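Glycosyl hydrolases family 31 family protein (Aspergillus niger, PDB 6DRU) hydrolyses xyloglucan oligosaccharides, releasing alpha-xylose from their non-reducing terminal glucose. Local coordinates at residues P123-W128 with S136-F141; I167-F172 with V435-P440; M193-R198 with F208-T213. All blocks are in the same frame, centred on the assembly; numbering follows the deposited sequence.

How the interactions relate
All three interactions involve the same five-stranded antiparallel sheet. Interaction 1, at one edge, is regular strand pairing with aromatic side chains on both faces, and most of its touching residues are buried. Interaction 3 lies next to it, strand 205-213 pairing with strand 135-142: Ala137 O meets Ala210 N and Phe139 N meets Phe208 O. It is only partly buried and has two cross-strand backbone bonds against the five of interaction 1, with small alanine and glycine residues, and Met193 packed on Ala210. Interaction 2, at the other edge, is a buried polar contact that joins the sheet to the TIM-barrel domain. Lys437 N and Pro194 O, with Met169 N and Gly197 O, connect interactions 2 and 3.

Interaction 1 (P123-W128 with S136-F141); sequences PRYYYW and SAEFSF
Arg124 lays its aliphatic chain on the ring of Phe139, CG standing 3.8 Å from the ring centroid, over one face, a CH-pi contact. With CG set beside the backbone N (chi1 -58°), the methylenes serve as an apolar cover, while the guanidinium runs on to salt bridges with Glu114 and Glu17. The same ring receives Tyr126 at its edge: OH lies near the ring plane, 3.6 Å from CZ of Phe139, and is hydrogen-bonded to Glu17. Arginine and tyrosine suit this buried face because each joins a broad apolar surface to a polar end with a partner. On the other face, Tyr125 and Glu138 lie side by side and point the same way, ring and carboxylate planes 61° apart; Glu138 OE2 forms a salt bridge with Arg207, and Tyr125 OH bonds Leu422 N of a second subunit. Ser136 OG sits at the edge of the Tyr127 ring, 3.6 Å from CD2. Between the strands run five backbone hydrogen bonds, including Tyr125 N to Glu138 O at 3.0 Å and its return. This ladder marks an antiparallel beta hairpin, carrying the sheet's outermost strand within this chain, consistent with the beta-sandwich N-terminal domain of family 31 glycosidases.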
loop_
_atom_site.group_PDB
_atom_site.type_symbol
_atom_site.label_atom_id
_atom_site.label_comp_id
_atom_site.label_asym_id
_atom_site.label_seq_id
_atom_site.Cartn_x
_atom_site.Cartn_y
_atom_site.Cartn_z
ATOM N N PRO A 123 -4.157 -12.223 20.197
ATOM C CA PRO A 123 -4.594 -10.994 20.880
ATOM C C PRO A 123 -3.680 -9.800 20.648
ATOM O O PRO A 123 -4.066 -8.677 20.997
ATOM C CB PRO A 123 -4.615 -11.401 22.360
ATOM C CG PRO A 123 -3.674 -12.557 22.448
ATOM C CD PRO A 123 -3.797 -13.291 21.145
ATOM N N ARG A 124 -2.490 -10.000 20.088
ATOM C CA ARG A 124 -1.595 -8.917 19.681
ATOM C C ARG A 124 -1.284 -9.143 18.204
ATOM O O ARG A 124 -0.275 -9.763 17.859
ATOM C CB ARG A 124 -0.324 -8.888 20.537
ATOM C CG ARG A 124 -0.588 -8.736 22.028
ATOM C CD ARG A 124 0.696 -8.476 22.806
ATOM N NE ARG A 124 1.610 -9.614 22.767
ATOM C CZ ARG A 124 1.649 -10.574 23.686
ATOM N NH1 ARG A 124 0.821 -10.540 24.721
ATOM N NH2 ARG A 124 2.515 -11.571 23.569
ATOM N N TYR A 125 -2.156 -8.641 17.335
ATOM C CA TYR A 125 -2.086 -8.903 15.904
ATOM C C TYR A 125 -1.386 -7.752 15.194
ATOM O O TYR A 125 -1.751 -6.586 15.383
ATOM C CB TYR A 125 -3.487 -9.107 15.326
ATOM C CG TYR A 125 -3.503 -9.737 13.953
ATOM C CD1 TYR A 125 -3.451 -8.955 12.808
ATOM C CD2 TYR A 125 -3.574 -11.117 13.802
ATOM C CE1 TYR A 125 -3.466 -9.526 11.548
ATOM C CE2 TYR A 125 -3.589 -11.699 12.547
ATOM C CZ TYR A 125 -3.535 -10.899 11.423
ATOM O OH TYR A 125 -3.551 -11.473 10.171
ATOM N N TYR A 126 -0.388 -8.080 14.375
ATOM C CA TYR A 126 0.369 -7.097 13.614
ATOM C C TYR A 126 0.192 -7.351 12.124
ATOM O O TYR A 126 0.103 -8.502 11.686
ATOM C CB TYR A 126 1.855 -7.136 13.977
ATOM C CG TYR A 126 2.124 -7.001 15.456
ATOM C CD1 TYR A 126 2.024 -5.770 16.090
ATOM C CD2 TYR A 126 2.484 -8.105 16.218
ATOM C CE1 TYR A 126 2.270 -5.644 17.445
ATOM C CE2 TYR A 126 2.734 -7.988 17.572
ATOM C CZ TYR A 126 2.626 -6.756 18.180
ATOM O OH TYR A 126 2.873 -6.638 19.529
ATOM N N TYR A 127 0.146 -6.270 11.349
ATOM C CA TYR A 127 -0.088 -6.352 9.914
ATOM C C TYR A 127 0.667 -5.220 9.235
ATOM O O TYR A 127 0.580 -4.069 9.672
ATOM C CB TYR A 127 -1.587 -6.275 9.608
ATOM C CG TYR A 127 -1.932 -6.111 8.147
ATOM C CD1 TYR A 127 -1.900 -7.193 7.278
ATOM C CD2 TYR A 127 -2.319 -4.876 7.643
ATOM C CE1 TYR A 127 -2.228 -7.045 5.940
ATOM C CE2 TYR A 127 -2.648 -4.718 6.309
ATOM C CZ TYR A 127 -2.602 -5.805 5.462
ATOM O OH TYR A 127 -2.932 -5.646 4.132
ATOM N N TRP A 128 1.403 -5.549 8.174
ATOM C CA TRP A 128 2.225 -4.574 7.463
ATOM C C TRP A 128 1.592 -4.243 6.120
ATOM O O TRP A 128 1.663 -5.054 5.183
ATOM C CB TRP A 128 3.649 -5.103 7.271
ATOM C CG TRP A 128 4.481 -5.034 8.516
ATOM C CD1 TRP A 128 5.279 -4.001 8.913
ATOM C CD2 TRP A 128 4.591 -6.038 9.532
ATOM N NE1 TRP A 128 5.882 -4.300 10.110
ATOM C CE2 TRP A 128 5.475 -5.544 10.513
ATOM C CE3 TRP A 128 4.029 -7.306 9.709
ATOM C CZ2 TRP A 128 5.809 -6.274 11.651
ATOM C CZ3 TRP A 128 4.364 -8.029 10.839
ATOM C CH2 TRP A 128 5.245 -7.511 11.795
ATOM N N SER A 136 0.045 -1.883 11.253
ATOM C CA SER A 136 -1.248 -1.734 11.896
ATOM C C SER A 136 -1.364 -2.758 13.018
ATOM O O SER A 136 -0.829 -3.867 12.929
ATOM C CB SER A 136 -2.388 -1.906 10.890
ATOM O OG SER A 136 -2.820 -3.253 10.827
ATOM N N ALA A 137 -2.059 -2.377 14.086
ATOM C CA ALA A 137 -2.131 -3.196 15.288
ATOM C C ALA A 137 -3.579 -3.409 15.690
ATOM O O ALA A 137 -4.404 -2.497 15.588
ATOM C CB ALA A 137 -1.364 -2.551 16.447
ATOM N N GLU A 138 -3.881 -4.624 16.143
ATOM C CA GLU A 138 -5.196 -4.982 16.662
ATOM C C GLU A 138 -4.990 -5.750 17.960
ATOM O O GLU A 138 -4.536 -6.899 17.936
ATOM C CB GLU A 138 -5.979 -5.817 15.647
ATOM C CG GLU A 138 -6.379 -5.045 14.397
ATOM C CD GLU A 138 -6.925 -5.941 13.301
ATOM O OE1 GLU A 138 -6.236 -6.121 12.271
ATOM O OE2 GLU A 138 -8.040 -6.471 13.471
ATOM N N PHE A 139 -5.320 -5.122 19.083
ATOM C CA PHE A 139 -5.157 -5.720 20.401
ATOM C C PHE A 139 -6.525 -6.033 20.990
ATOM O O PHE A 139 -7.401 -5.163 21.034
ATOM C CB PHE A 139 -4.365 -4.796 21.329
ATOM C CG PHE A 139 -2.874 -4.962 21.217
ATOM C CD1 PHE A 139 -2.259 -5.022 19.976
ATOM C CD2 PHE A 139 -2.088 -5.058 22.354
ATOM C CE1 PHE A 139 -0.889 -5.178 19.870
ATOM C CE2 PHE A 139 -0.717 -5.211 22.255
ATOM C CZ PHE A 139 -0.117 -5.273 21.011
ATOM N N SER A 140 -6.703 -7.274 21.438
ATOM C CA SER A 140 -7.989 -7.774 21.899
ATOM C C SER A 140 -7.915 -8.177 23.365
ATOM O O SER A 140 -6.962 -8.834 23.795
ATOM C CB SER A 140 -8.441 -8.966 21.054
ATOM O OG SER A 140 -8.553 -8.604 19.689
ATOM N N PHE A 141 -8.935 -7.786 24.127
ATOM C CA PHE A 141 -9.043 -8.116 25.539
ATOM C C PHE A 141 -10.412 -8.726 25.805
ATOM O O PHE A 141 -11.396 -8.399 25.135
ATOM C CB PHE A 141 -8.840 -6.877 26.424
ATOM C CG PHE A 141 -7.604 -6.085 26.093
ATOM C CD1 PHE A 141 -7.648 -5.060 25.159
ATOM C CD2 PHE A 141 -6.398 -6.360 26.720
ATOM C CE1 PHE A 141 -6.513 -4.329 24.854
ATOM C CE2 PHE A 141 -5.260 -5.633 26.419
ATOM C CZ PHE A 141 -5.317 -4.616 25.485
HETATM O O HOH W 1 -4.199 -7.432 23.718
#

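Interaction 2 (I167-F172 with V435-P440); sequences IDMVNF and VGKLYP
Lys437 starts with CG beside its backbone N (chi1 -50°), then folds again at chi2 (-65°), which carries CD to the carbonyl of Met169. In Asn171, chi1 (-65°) sets CG on the side of the second segment, where ND2 comes to Pro440. CD of Lys437 lies 3.3 Å from Met169 O, and CE packs 3.7 Å from Met169 CB, so the methylenes run against the backbone and the root of the methionine. The chain is well suited to this path because it is apolar for most of its length and charged only at the end. NZ there is hydrogen-bonded to Pro177 O; its very close approach to Asn171 OD1 is doubtful in the model. A water ties the two segments together, accepting from Asn171 ND2 at 2.7 Å, donating to Lys437 O at 2.7 Å, and taking a weaker bond from NZ. Asparagine suits its place by giving this water an amide N-H, while the same ND2 meets the apolar proline ring tip to tip, 3.5 Å from CG of Pro440. An inverse gamma turn centred on Met169 follows the strand region. Strand 166-168, beside strand 197-201, is thus joined to residues leading into helix 439-455 of the TIM-barrel domain, while Pro177 and Pro179 of strand 176-183 pack against Asn171 and Met169.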
loop_
_atom_site.group_PDB
_atom_site.type_symbol
_atom_site.label_atom_id
_atom_site.label_comp_id
_atom_site.label_asym_id
_atom_site.label_seq_id
_atom_site.Cartn_x
_atom_site.Cartn_y
_atom_site.Cartn_z
ATOM N N ILE A 167 -16.760 2.490 18.330
ATOM C CA ILE A 167 -16.441 3.912 18.265
ATOM C C ILE A 167 -15.231 4.081 17.358
ATOM O O ILE A 167 -14.114 3.690 17.720
ATOM C CB ILE A 167 -16.180 4.506 19.653
ATOM C CG1 ILE A 167 -17.467 4.501 20.478
ATOM C CG2 ILE A 167 -15.649 5.922 19.532
ATOM C CD1 ILE A 167 -17.242 4.288 21.951
ATOM N N ASP A 168 -15.450 4.655 16.178
ATOM C CA ASP A 168 -14.349 4.959 15.277
ATOM C C ASP A 168 -13.549 6.139 15.812
ATOM O O ASP A 168 -14.113 7.124 16.295
ATOM C CB ASP A 168 -14.876 5.272 13.878
ATOM C CG ASP A 168 -15.840 4.221 13.370
ATOM O OD1 ASP A 168 -15.484 3.024 13.404
ATOM O OD2 ASP A 168 -16.956 4.590 12.944
ATOM N N MET A 169 -12.225 6.039 15.725
ATOM C CA MET A 169 -11.344 7.099 16.216
ATOM C C MET A 169 -10.959 8.037 15.072
ATOM O O MET A 169 -9.809 8.119 14.641
ATOM C CB MET A 169 -10.119 6.498 16.893
ATOM C CG MET A 169 -10.420 5.884 18.246
ATOM S SD MET A 169 -8.925 5.589 19.202
ATOM C CE MET A 169 -8.549 3.910 18.717
ATOM N N VAL A 170 -11.966 8.758 14.586
ATOM C CA VAL A 170 -11.789 9.789 13.568
ATOM C C VAL A 170 -12.637 10.985 13.980
ATOM O O VAL A 170 -13.840 10.848 14.224
ATOM C CB VAL A 170 -12.159 9.292 12.156
ATOM C CG1 VAL A 170 -13.483 8.548 12.167
ATOM C CG2 VAL A 170 -12.203 10.455 11.177
ATOM N N ASN A 171 -12.009 12.153 14.074
ATOM C CA ASN A 171 -12.665 13.325 14.635
ATOM C C ASN A 171 -13.513 14.046 13.597
ATOM O O ASN A 171 -13.129 14.162 12.430
ATOM C CB ASN A 171 -11.624 14.290 15.204
ATOM C CG ASN A 171 -10.875 13.710 16.385
ATOM O OD1 ASN A 171 -11.219 12.640 16.888
ATOM N ND2 ASN A 171 -9.844 14.415 16.836
ATOM N N PHE A 172 -14.676 14.525 14.032
ATOM C CA PHE A 172 -15.483 15.463 13.259
ATOM C C PHE A 172 -16.413 16.192 14.222
ATOM O O PHE A 172 -16.407 15.940 15.430
ATOM C CB PHE A 172 -16.244 14.767 12.122
ATOM C CG PHE A 172 -17.122 13.629 12.564
ATOM C CD1 PHE A 172 -18.403 13.863 13.038
ATOM C CD2 PHE A 172 -16.677 12.321 12.465
ATOM C CE1 PHE A 172 -19.216 12.814 13.427
ATOM C CE2 PHE A 172 -17.482 11.268 12.853
ATOM C CZ PHE A 172 -18.753 11.514 13.335
ATOM N N VAL A 435 -1.063 9.706 13.437
ATOM C CA VAL A 435 -0.874 10.683 14.505
ATOM C C VAL A 435 -2.022 11.688 14.501
ATOM O O VAL A 435 -1.998 12.682 15.236
ATOM C CB VAL A 435 0.498 11.375 14.363
ATOM C CG1 VAL A 435 0.442 12.512 13.350
ATOM C CG2 VAL A 435 1.009 11.861 15.714
ATOM N N GLY A 436 -3.051 11.419 13.689
ATOM C CA GLY A 436 -4.107 12.398 13.470
ATOM C C GLY A 436 -4.831 12.830 14.731
ATOM O O GLY A 436 -5.235 13.990 14.849
ATOM N N LYS A 437 -5.013 11.915 15.685
ATOM C CA LYS A 437 -5.718 12.256 16.916
ATOM C C LYS A 437 -5.000 13.327 17.724
ATOM O O LYS A 437 -5.592 13.873 18.662
ATOM C CB LYS A 437 -5.920 11.005 17.774
ATOM C CG LYS A 437 -6.506 9.823 17.018
ATOM C CD LYS A 437 -7.920 10.116 16.544
ATOM C CE LYS A 437 -8.932 9.912 17.658
ATOM N NZ LYS A 437 -9.899 11.039 17.752
ATOM N N LEU A 438 -3.745 13.634 17.389
ATOM C CA LEU A 438 -2.981 14.654 18.094
ATOM C C LEU A 438 -3.357 16.070 17.675
ATOM O O LEU A 438 -3.140 17.005 18.453
ATOM C CB LEU A 438 -1.481 14.421 17.865
ATOM C CG LEU A 438 -0.466 15.511 18.223
ATOM C CD1 LEU A 438 -0.417 15.743 19.724
ATOM C CD2 LEU A 438 0.912 15.158 17.689
ATOM N N TYR A 439 -3.937 16.242 16.484
ATOM C CA TYR A 439 -4.102 17.583 15.920
ATOM C C TYR A 439 -4.873 18.537 16.826
ATOM O O TYR A 439 -4.347 19.625 17.120
ATOM C CB TYR A 439 -4.747 17.488 14.532
ATOM C CG TYR A 439 -4.752 18.803 13.788
ATOM C CD1 TYR A 439 -5.807 19.699 13.921
ATOM C CD2 TYR A 439 -3.697 19.154 12.958
ATOM C CE1 TYR A 439 -5.809 20.904 13.244
ATOM C CE2 TYR A 439 -3.691 20.354 12.277
ATOM C CZ TYR A 439 -4.749 21.226 12.424
ATOM O OH TYR A 439 -4.744 22.424 11.746
ATOM N N PRO A 440 -6.092 18.229 17.293
ATOM C CA PRO A 440 -6.774 19.191 18.173
ATOM C C PRO A 440 -6.099 19.340 19.523
ATOM O O PRO A 440 -6.149 20.425 20.116
ATOM C CB PRO A 440 -8.184 18.605 18.306
ATOM C CG PRO A 440 -7.990 17.146 18.125
ATOM C CD PRO A 440 -6.896 17.006 17.103
HETATM O O HOH W 2 -8.284 13.735 18.903
#

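Interaction 3 (M193-R198 with F208-T213); sequences MPAEGR and FTAAST
Met193, in the approach to the beta hairpin of strands 197-201 and 205-213, touches Ala210 on the second of them. The flexible methionine bends at chi2 and again at chi3, the last turn bringing CE to 3.7 Å from Ala210 CB and to the same distance from Thr213 OG1. The Met193 and Thr213 side chains cross at about a right angle, and the threonine hydroxyl is bonded to Leu215 O. Ala195 comes next: its CB meets Ala210 CB at 4.1 Å and Ser212 O at 3.5 Å, a place for a small side chain between close backbones. Glu196 works through its main chain, its O accepting from Ala211 N at 2.9 Å with the donor nearly in line with the C=O bond. This bond sits where 208-213 turns its corner, at Ala211 and Ser212; the Glu196 carboxylate is hydrogen-bonded through OE2 to Gln432 NE2, in helix 432-435. Gly197 (phi -179°, psi -128°) suits its place because a CB there would run into Thr209 O; its CA instead points a hydrogen almost straight at that oxygen, a weak CA-H...O contact. At Arg198, O accepts a longish bond from Thr209 N at 3.2 Å. Arg198 NH1 forms a salt bridge with Glu200 of the same chain, and Glu200 of a second subunit also packs on the side chain; these acids probably ease the like-charge contact of NH2 with Arg198 of that subunit. Thr209 chi1 (69°) sets OG1 between the backbone N and the carbonyl carbon. Its other branch meets the flat face of the guanidinium, CG2 of Thr209 standing 3.8 Å above the centre of the Arg198 group.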
loop_
_atom_site.group_PDB
_atom_site.type_symbol
_atom_site.label_atom_id
_atom_site.label_comp_id
_atom_site.label_asym_id
_atom_site.label_seq_id
_atom_site.Cartn_x
_atom_site.Cartn_y
_atom_site.Cartn_z
ATOM N N MET A 193 -2.341 6.085 22.329
ATOM C CA MET A 193 -1.985 6.009 20.920
ATOM C C MET A 193 -2.565 7.210 20.181
ATOM O O MET A 193 -3.760 7.515 20.342
ATOM C CB MET A 193 -2.497 4.707 20.295
ATOM C CG MET A 193 -2.045 3.445 21.012
ATOM S SD MET A 193 -0.363 2.969 20.582
ATOM C CE MET A 193 -0.639 2.191 18.994
ATOM N N PRO A 194 -1.764 7.914 19.379
ATOM C CA PRO A 194 -2.287 9.019 18.568
ATOM C C PRO A 194 -2.829 8.609 17.206
ATOM O O PRO A 194 -3.294 9.480 16.462
ATOM C CB PRO A 194 -1.049 9.909 18.403
ATOM C CG PRO A 194 0.074 8.935 18.349
ATOM C CD PRO A 194 -0.300 7.794 19.268
ATOM N N ALA A 195 -2.787 7.327 16.864
ATOM C CA ALA A 195 -3.226 6.880 15.552
ATOM C C ALA A 195 -4.742 6.749 15.496
ATOM O O ALA A 195 -5.399 6.423 16.490
ATOM C CB ALA A 195 -2.578 5.540 15.196
ATOM N N GLU A 196 -5.297 7.013 14.318
ATOM C CA GLU A 196 -6.704 6.729 14.091
ATOM C C GLU A 196 -6.940 5.224 14.126
ATOM O O GLU A 196 -6.040 4.419 13.874
ATOM C CB GLU A 196 -7.164 7.305 12.752
ATOM C CG GLU A 196 -7.200 8.823 12.710
ATOM C CD GLU A 196 -7.933 9.358 11.493
ATOM O OE1 GLU A 196 -8.152 8.583 10.539
ATOM O OE2 GLU A 196 -8.294 10.554 11.491
ATOM N N GLY A 197 -8.170 4.843 14.451
ATOM C CA GLY A 197 -8.481 3.434 14.557
ATOM C C GLY A 197 -9.916 3.124 14.918
ATOM O O GLY A 197 -10.852 3.626 14.289
ATOM N N ARG A 198 -10.100 2.298 15.943
ATOM C CA ARG A 198 -11.397 1.698 16.202
ATOM C C ARG A 198 -11.467 1.261 17.656
ATOM O O ARG A 198 -10.486 0.753 18.207
ATOM C CB ARG A 198 -11.621 0.503 15.271
ATOM C CG ARG A 198 -13.035 -0.023 15.199
ATOM C CD ARG A 198 -13.015 -1.433 14.631
ATOM N NE ARG A 198 -12.072 -1.553 13.520
ATOM C CZ ARG A 198 -11.449 -2.678 13.186
ATOM N NH1 ARG A 198 -11.661 -3.788 13.880
ATOM N NH2 ARG A 198 -10.607 -2.693 12.162
ATOM N N PHE A 208 -8.979 -2.712 20.496
ATOM C CA PHE A 208 -8.478 -1.428 20.028
ATOM C C PHE A 208 -7.567 -1.659 18.833
ATOM O O PHE A 208 -6.810 -2.635 18.800
ATOM C CB PHE A 208 -7.717 -0.692 21.132
ATOM C CG PHE A 208 -8.556 -0.364 22.330
ATOM C CD1 PHE A 208 -8.699 -1.277 23.363
ATOM C CD2 PHE A 208 -9.205 0.855 22.425
ATOM C CE1 PHE A 208 -9.474 -0.980 24.470
ATOM C CE2 PHE A 208 -9.981 1.160 23.529
ATOM C CZ PHE A 208 -10.117 0.240 24.553
ATOM N N THR A 209 -7.636 -0.760 17.851
ATOM C CA THR A 209 -6.821 -0.868 16.650
ATOM C C THR A 209 -6.081 0.439 16.398
ATOM O O THR A 209 -6.510 1.511 16.833
ATOM C CB THR A 209 -7.656 -1.221 15.405
ATOM O OG1 THR A 209 -8.489 -0.112 15.050
ATOM C CG2 THR A 209 -8.527 -2.443 15.664
ATOM N N ALA A 210 -4.959 0.331 15.690
ATOM C CA ALA A 210 -4.163 1.481 15.279
ATOM C C ALA A 210 -3.855 1.339 13.797
ATOM O O ALA A 210 -3.296 0.320 13.375
ATOM C CB ALA A 210 -2.872 1.581 16.095
ATOM N N ALA A 211 -4.218 2.356 13.010
ATOM C CA ALA A 211 -4.063 2.269 11.560
ATOM C C ALA A 211 -2.597 2.163 11.157
ATOM O O ALA A 211 -2.240 1.357 10.289
ATOM C CB ALA A 211 -4.714 3.478 10.891
ATOM N N SER A 212 -1.735 2.968 11.771
ATOM C CA SER A 212 -0.311 2.942 11.468
ATOM C C SER A 212 0.443 3.412 12.699
ATOM O O SER A 212 0.143 4.481 13.240
ATOM C CB SER A 212 0.020 3.825 10.260
ATOM O OG SER A 212 1.419 3.884 10.036
ATOM N N THR A 213 1.411 2.616 13.139
ATOM C CA THR A 213 2.175 2.946 14.333
ATOM C C THR A 213 3.475 2.158 14.317
ATOM O O THR A 213 3.658 1.231 13.524
ATOM C CB THR A 213 1.378 2.651 15.608
ATOM O OG1 THR A 213 2.122 3.087 16.752
ATOM C CG2 THR A 213 1.103 1.159 15.729
#